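Local structure of putative acetoin utilization protein, acetoin dehydrogenase (Thermus thermophilus, 5AWE) at residues E67-Y70 against L71-K74; V111-E115 against R116-I120; A173-G177 against Y178-V182. The protein is of unknown function but, with its paired CBS domains and an ACT domain, probably senses a small ligand. All coordinates share one frame; numbering follows the deposited sequence.

Interaction 1 of 3, residues E67-Y70 against L71-K74; sequences EMNY and LLAK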
loop_
_atom_site.group_PDB
_atom_site.type_symbol
_atom_site.label_atom_id
_atom_site.label_comp_id
_atom_site.label_asym_id
_atom_site.label_seq_id
_atom_site.Cartn_x
_atom_site.Cartn_y
_atom_site.Cartn_z
ATOM N N GLU A 67 7.375 2.210 5.450
ATOM C CA GLU A 67 7.814 3.551 5.775
ATOM C C GLU A 67 6.714 4.460 5.235
ATOM O O GLU A 67 6.216 5.341 5.936
ATOM C CB GLU A 67 9.159 3.855 5.111
ATOM C CG GLU A 67 10.268 4.179 6.106
ATOM C CD GLU A 67 11.516 3.319 5.923
ATOM O OE1 GLU A 67 11.378 2.111 5.630
ATOM O OE2 GLU A 67 12.637 3.853 6.077
HETATM N N MSE A 68 6.313 4.196 3.997
HETATM C CA MSE A 68 5.214 4.917 3.361
HETATM C C MSE A 68 3.923 4.777 4.169
HETATM O O MSE A 68 3.277 5.767 4.507
HETATM C CB MSE A 68 5.008 4.381 1.937
HETATM C CG MSE A 68 3.591 4.524 1.397
HETATM SE SE MSE A 68 3.446 5.825 0.168
HETATM C CE MSE A 68 4.092 7.210 1.070
ATOM N N ASN A 69 3.562 3.537 4.482
ATOM C CA ASN A 69 2.328 3.236 5.194
ATOM C C ASN A 69 2.308 3.905 6.573
ATOM O O ASN A 69 1.285 4.417 7.018
ATOM C CB ASN A 69 2.199 1.721 5.348
ATOM C CG ASN A 69 0.790 1.232 5.113
ATOM O OD1 ASN A 69 0.443 0.816 4.006
ATOM N ND2 ASN A 69 -0.036 1.275 6.158
ATOM N N TYR A 70 3.456 3.892 7.238
ATOM C CA TYR A 70 3.617 4.506 8.542
ATOM C C TYR A 70 3.456 6.010 8.394
ATOM O O TYR A 70 2.893 6.684 9.259
ATOM C CB TYR A 70 5.011 4.178 9.092
ATOM C CG TYR A 70 5.305 4.762 10.456
ATOM C CD1 TYR A 70 5.015 4.047 11.617
ATOM C CD2 TYR A 70 5.881 6.028 10.587
ATOM C CE1 TYR A 70 5.289 4.573 12.878
ATOM C CE2 TYR A 70 6.161 6.566 11.846
ATOM C CZ TYR A 70 5.864 5.832 12.987
ATOM O OH TYR A 70 6.140 6.346 14.235
ATOM N N LEU A 71 3.957 6.534 7.285
ATOM C CA LEU A 71 3.912 7.964 7.049
ATOM C C LEU A 71 2.500 8.475 6.769
ATOM O O LEU A 71 2.117 9.529 7.282
ATOM C CB LEU A 71 4.856 8.338 5.905
ATOM C CG LEU A 71 6.345 8.294 6.273
ATOM C CD1 LEU A 71 7.166 8.863 5.129
ATOM C CD2 LEU A 71 6.599 9.082 7.552
ATOM N N LEU A 72 1.730 7.733 5.976
ATOM C CA LEU A 72 0.344 8.109 5.703
ATOM C C LEU A 72 -0.444 8.059 7.004
ATOM O O LEU A 72 -1.272 8.923 7.280
ATOM C CB LEU A 72 -0.295 7.149 4.703
ATOM C CG LEU A 72 0.561 6.627 3.552
ATOM C CD1 LEU A 72 0.270 5.141 3.368
ATOM C CD2 LEU A 72 0.279 7.386 2.272
ATOM N N ALA A 73 -0.158 7.041 7.807
ATOM C CA ALA A 73 -0.882 6.799 9.047
ATOM C C ALA A 73 -0.805 8.003 9.968
ATOM O O ALA A 73 -1.719 8.247 10.756
ATOM C CB ALA A 73 -0.320 5.562 9.751
ATOM N N LYS A 74 0.284 8.758 9.869
ATOM C CA LYS A 74 0.496 9.882 10.769
ATOM C C LYS A 74 0.342 11.254 10.106
ATOM O O LYS A 74 0.325 12.281 10.787
ATOM C CB LYS A 74 1.872 9.765 11.423
ATOM C CG LYS A 74 1.910 8.766 12.577
ATOM C CD LYS A 74 3.334 8.406 12.989
ATOM C CE LYS A 74 4.187 9.643 13.240
ATOM N NZ LYS A 74 4.583 10.324 11.971
#
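Met68 and Leu72, one helical turn apart, make the close-packed side of this contact. The selenomethionine, its chain bent at both outer torsions, sets CG 3.9 Å from Leu72 CD1, while its SE and CE lie beside the other branch, CD2. Leu72 CD1 also presses on Asn69 CA at 3.3 Å, so the branched leucine covers the backbone of the preceding turn. Helical bonds run from Leu71 N to Glu67 O (2.9 Å) and from Leu72 N to Met68 O (2.9 Å).

The other side is looser. With CG anti to the backbone N (chi1 -180°), the Tyr70 ring is carried outward from the helix, beside the Lys74 chain, whose CD passes CE2 obliquely at 3.6 Å. Two further bends bring the lysine amine back beside the ring. Lysine suits this exposed place, offering flexible apolar carbons as well as a charge. The bond from Lys74 N to Tyr70 O is weak at 3.4 Å.

Helix 65-74 rests on the loop residues Pro57 and Leu63 of its own chain through Met68 and Leu71. Tyr70 packs on Leu21 and makes a cation-pi contact with Arg25, both on helix 20-30 of a second subunit, and Leu72 packs on Val65 of a third, placing the helix between subunits.

Interaction 2 of 3, residues V111-E115 against R116-I120; sequences VMEGE and RLVGI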
loop_
_atom_site.group_PDB
_atom_site.type_symbol
_atom_site.label_atom_id
_atom_site.label_comp_id
_atom_site.label_asym_id
_atom_site.label_seq_id
_atom_site.Cartn_x
_atom_site.Cartn_y
_atom_site.Cartn_z
ATOM N N VAL A 111 -19.888 27.505 1.781
ATOM C CA VAL A 111 -20.784 28.648 1.793
ATOM C C VAL A 111 -20.743 29.312 3.153
ATOM O O VAL A 111 -20.807 28.648 4.188
ATOM C CB VAL A 111 -22.242 28.248 1.459
ATOM C CG1 VAL A 111 -23.132 29.489 1.453
ATOM C CG2 VAL A 111 -22.294 27.548 0.101
HETATM N N MSE A 112 -20.625 30.631 3.137
HETATM C CA MSE A 112 -20.359 31.393 4.347
HETATM C C MSE A 112 -21.456 32.406 4.627
HETATM O O MSE A 112 -22.182 32.825 3.727
HETATM C CB MSE A 112 -19.024 32.133 4.214
HETATM C CG MSE A 112 -17.842 31.229 3.905
HETATM SE SE MSE A 112 -17.551 30.057 5.237
HETATM C CE MSE A 112 -17.155 31.161 6.547
ATOM N N GLU A 113 -21.572 32.791 5.891
ATOM C CA GLU A 113 -22.146 34.082 6.246
ATOM C C GLU A 113 -21.061 34.899 6.944
ATOM O O GLU A 113 -20.813 34.752 8.145
ATOM C CB GLU A 113 -23.356 33.889 7.157
ATOM C CG GLU A 113 -24.528 33.232 6.450
ATOM C CD GLU A 113 -25.689 32.965 7.373
ATOM O OE1 GLU A 113 -25.665 33.476 8.512
ATOM O OE2 GLU A 113 -26.623 32.244 6.962
ATOM N N GLY A 114 -20.398 35.750 6.170
ATOM C CA GLY A 114 -19.207 36.399 6.671
ATOM C C GLY A 114 -18.186 35.374 7.121
ATOM O O GLY A 114 -17.604 34.652 6.309
ATOM N N GLU A 115 -17.970 35.306 8.428
ATOM C CA GLU A 115 -16.948 34.436 8.986
ATOM C C GLU A 115 -17.512 33.057 9.325
ATOM O O GLU A 115 -16.758 32.096 9.475
ATOM C CB GLU A 115 -16.348 35.090 10.233
ATOM C CG GLU A 115 -14.820 35.115 10.268
ATOM C CD GLU A 115 -14.199 35.986 9.181
ATOM O OE1 GLU A 115 -12.979 36.263 9.274
ATOM O OE2 GLU A 115 -14.917 36.390 8.239
ATOM N N ARG A 116 -18.834 32.955 9.438
ATOM C CA ARG A 116 -19.468 31.682 9.780
ATOM C C ARG A 116 -19.700 30.753 8.579
ATOM O O ARG A 116 -19.865 31.216 7.448
ATOM C CB ARG A 116 -20.801 31.940 10.478
ATOM C CG ARG A 116 -21.410 30.697 11.081
ATOM C CD ARG A 116 -22.898 30.879 11.282
ATOM N NE ARG A 116 -23.302 30.674 12.673
ATOM C CZ ARG A 116 -23.410 29.484 13.253
ATOM N NH1 ARG A 116 -23.132 28.389 12.561
ATOM N NH2 ARG A 116 -23.818 29.391 14.513
ATOM N N LEU A 117 -19.722 29.445 8.835
ATOM C CA LEU A 117 -19.948 28.445 7.790
ATOM C C LEU A 117 -21.371 27.901 7.884
ATOM O O LEU A 117 -21.775 27.394 8.934
ATOM C CB LEU A 117 -18.943 27.292 7.935
ATOM C CG LEU A 117 -19.072 26.064 7.019
ATOM C CD1 LEU A 117 -18.794 26.459 5.577
ATOM C CD2 LEU A 117 -18.093 24.982 7.453
ATOM N N VAL A 118 -22.123 28.000 6.787
ATOM C CA VAL A 118 -23.529 27.604 6.789
ATOM C C VAL A 118 -23.857 26.439 5.858
ATOM O O VAL A 118 -24.898 25.795 6.001
ATOM C CB VAL A 118 -24.439 28.786 6.413
ATOM C CG1 VAL A 118 -24.303 29.896 7.449
ATOM C CG2 VAL A 118 -24.078 29.299 5.027
ATOM N N GLY A 119 -22.976 26.163 4.905
ATOM C CA GLY A 119 -23.197 25.026 4.033
ATOM C C GLY A 119 -22.160 24.857 2.938
ATOM O O GLY A 119 -21.071 25.439 2.977
ATOM N N ILE A 120 -22.504 24.048 1.945
ATOM C CA ILE A 120 -21.589 23.792 0.853
ATOM C C ILE A 120 -22.363 23.663 -0.462
ATOM O O ILE A 120 -23.413 23.023 -0.512
ATOM C CB ILE A 120 -20.776 22.515 1.155
ATOM C CG1 ILE A 120 -19.546 22.452 0.259
ATOM C CG2 ILE A 120 -21.647 21.283 0.985
ATOM C CD1 ILE A 120 -18.358 21.864 0.963
#
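Val111 meets both Val118 and Gly119, and the backbone bonds show how. Val111 O accepts from Val118 N at 3.0 Å, nearly straight at the hydrogen (168°), and more weakly from Gly119 N, while Val111 N gives a bond of 2.7 Å to Gly119 O. Two residues facing one is a classic beta bulge, which shifts the register by one before Met112 pairs with Leu117. A CB on Gly119 would point to the face of Val111, 4.3 Å from Val111 CB; glycine keeps that side slim. Near the turn, Arg116 N reaches Glu113 O at 3.0 Å. Gly114 and Glu115 form the corners of the type II' turn there; the positive phi of Gly114 (57°) favours glycine.

Among the apolar contacts, Met112 and Leu117 share one face, where the selenium, brought round by bends along its chain, lies 3.8 Å from Leu117 CD1. At the bulge Val118 turns toward Val111. Its chi1 of -62° sets CG2 3.7 Å from Val111 CG1, the side chains crossing at about a right angle, and CG1 against the extended Glu113 chain, whose OE2 lies 3.3 Å from that methyl.

The charged groups find partners outside the hairpin. Glu113 OE2 forms a salt bridge with Arg4, and Glu115 OE1 with Arg42, whereas the Arg116 guanidinium does not touch the Glu113 carboxylate. The chemistry thus divides the hairpin: apolar residues fill its bulged end, and the carboxylates of its turn end tie this CBS hairpin to other parts of the same chain.

Interaction 3 of 3, residues A173-G177 against Y178-V182; sequences AHLPG and YQRLV
The Tyr178 ring has Gly177 O over one face, 3.2 Å from CG, and Pro176 O at its edge, in the ring plane. Across the hairpin, Leu175 CD1 lies over one face of the Arg180 guanidinium, 3.8 Å from NH2 and offset toward the rim. The arginine's chi1 of 170° extends its chain away from the backbone N, and a bend at chi3 brings the guanidinium against Leu175; Asp146 pairs with NH2, so the flat group is held by charge as well as covered by a methyl. With an alanine in place of Tyr178 the ring beside the Gly177 carbonyl would be gone, and the turn is likely to lose the cover it gives.

Backbone bonds close the hairpin: Leu175 N to Tyr178 O at 2.7 Å, Tyr178 N to Leu175 O at 3.0 Å, and Arg180 N to Ala173 O at 2.8 Å. Pro176 suits the first corner of the type II turn, its ring fixing phi near -61°, and Gly177 the second, since a side chain would be jammed against the preceding carbonyl. Gln179, on the other face, bonds to Thr171 and to Ile166 O of a neighbouring subunit. This is a tight two-residue beta hairpin joining neighbouring strands of the antiparallel sheet of an ACT domain.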
loop_
_atom_site.group_PDB
_atom_site.type_symbol
_atom_site.label_atom_id
_atom_site.label_comp_id
_atom_site.label_asym_id
_atom_site.label_seq_id
_atom_site.Cartn_x
_atom_site.Cartn_y
_atom_site.Cartn_z
ATOM N N ALA A 173 -25.238 33.565 -29.560
ATOM C CA ALA A 173 -24.173 34.249 -30.279
ATOM C C ALA A 173 -24.554 35.665 -30.717
ATOM O O ALA A 173 -25.691 35.918 -31.127
ATOM C CB ALA A 173 -23.754 33.418 -31.502
ATOM N N HIS A 174 -23.591 36.580 -30.624
ATOM C CA HIS A 174 -23.715 37.891 -31.257
ATOM C C HIS A 174 -23.171 37.789 -32.682
ATOM O O HIS A 174 -22.011 37.443 -32.887
ATOM C CB HIS A 174 -22.924 38.936 -30.468
ATOM C CG HIS A 174 -23.336 39.047 -29.032
ATOM N ND1 HIS A 174 -22.836 38.223 -28.046
ATOM C CD2 HIS A 174 -24.204 39.887 -28.414
ATOM C CE1 HIS A 174 -23.378 38.549 -26.884
ATOM N NE2 HIS A 174 -24.212 39.556 -27.080
ATOM N N LEU A 175 -24.020 38.080 -33.661
ATOM C CA LEU A 175 -23.666 37.903 -35.064
ATOM C C LEU A 175 -23.758 39.225 -35.838
ATOM O O LEU A 175 -24.378 40.183 -35.385
ATOM C CB LEU A 175 -24.599 36.876 -35.711
ATOM C CG LEU A 175 -24.573 35.432 -35.203
ATOM C CD1 LEU A 175 -25.595 34.608 -35.978
ATOM C CD2 LEU A 175 -23.192 34.848 -35.376
ATOM N N PRO A 176 -23.126 39.295 -37.016
ATOM C CA PRO A 176 -23.220 40.557 -37.757
ATOM C C PRO A 176 -24.673 40.875 -38.101
ATOM O O PRO A 176 -25.307 40.161 -38.874
ATOM C CB PRO A 176 -22.363 40.312 -39.002
ATOM C CG PRO A 176 -21.395 39.228 -38.581
ATOM C CD PRO A 176 -22.180 38.349 -37.641
ATOM N N GLY A 177 -25.197 41.943 -37.505
ATOM C CA GLY A 177 -26.573 42.335 -37.751
ATOM C C GLY A 177 -27.619 41.665 -36.872
ATOM O O GLY A 177 -28.794 42.035 -36.920
ATOM N N TYR A 178 -27.217 40.686 -36.067
ATOM C CA TYR A 178 -28.193 39.792 -35.448
ATOM C C TYR A 178 -27.758 39.241 -34.101
ATOM O O TYR A 178 -26.591 38.934 -33.878
ATOM C CB TYR A 178 -28.505 38.609 -36.374
ATOM C CG TYR A 178 -29.301 38.978 -37.597
ATOM C CD1 TYR A 178 -30.693 38.886 -37.596
ATOM C CD2 TYR A 178 -28.668 39.450 -38.749
ATOM C CE1 TYR A 178 -31.437 39.258 -38.707
ATOM C CE2 TYR A 178 -29.407 39.826 -39.870
ATOM C CZ TYR A 178 -30.791 39.729 -39.837
ATOM O OH TYR A 178 -31.531 40.123 -40.926
ATOM N N GLN A 179 -28.723 39.098 -33.208
ATOM C CA GLN A 179 -28.487 38.429 -31.943
ATOM C C GLN A 179 -29.193 37.078 -32.017
ATOM O O GLN A 179 -30.389 37.025 -32.305
ATOM C CB GLN A 179 -29.055 39.289 -30.812
ATOM C CG GLN A 179 -28.829 38.749 -29.423
ATOM C CD GLN A 179 -29.568 39.558 -28.382
ATOM O OE1 GLN A 179 -30.278 40.511 -28.716
ATOM N NE2 GLN A 179 -29.411 39.185 -27.115
ATOM N N ARG A 180 -28.458 35.991 -31.783
ATOM C CA ARG A 180 -29.047 34.651 -31.864
ATOM C C ARG A 180 -29.503 34.114 -30.509
ATOM O O ARG A 180 -28.687 33.820 -29.632
ATOM C CB ARG A 180 -28.066 33.657 -32.488
ATOM C CG ARG A 180 -28.535 32.203 -32.367
ATOM C CD ARG A 180 -27.884 31.326 -33.402
ATOM N NE ARG A 180 -28.158 31.814 -34.749
ATOM C CZ ARG A 180 -27.610 31.306 -35.847
ATOM N NH1 ARG A 180 -26.756 30.292 -35.757
ATOM N NH2 ARG A 180 -27.911 31.815 -37.038
ATOM N N LEU A 181 -30.817 33.972 -30.360
ATOM C CA LEU A 181 -31.409 33.626 -29.075
ATOM C C LEU A 181 -31.810 32.159 -29.016
ATOM O O LEU A 181 -32.354 31.609 -29.978
ATOM C CB LEU A 181 -32.645 34.502 -28.812
ATOM C CG LEU A 181 -32.428 36.013 -28.951
ATOM C CD1 LEU A 181 -33.754 36.738 -28.785
ATOM C CD2 LEU A 181 -31.405 36.488 -27.915
ATOM N N VAL A 182 -31.541 31.528 -27.881
ATOM C CA VAL A 182 -32.157 30.247 -27.580
ATOM C C VAL A 182 -33.262 30.523 -26.572
ATOM O O VAL A 182 -33.021 31.053 -25.480
ATOM C CB VAL A 182 -31.115 29.228 -27.011
ATOM C CG1 VAL A 182 -31.792 27.915 -26.655
ATOM C CG2 VAL A 182 -30.034 28.968 -28.050
#

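The three contacts come one after another along the chain. Interaction 1 lies on helix 65-74, interaction 2 on the hairpin of strands 108-113 and 116-122 within the second CBS range, and interaction 3 on the hairpin of strands 165-175 and 178-186 in the ACT range. None touches another: the centres of interactions 1 and 2 are about 34 Å apart, those of 2 and 3 about 40 Å, and those of 1 and 3 about 59 Å, on opposite sides of the chain's centre. The elongated chain thus meets other subunits at two widely separated places, through 67-74 and 173-182, while 111-120 touches no other chain of the assembly.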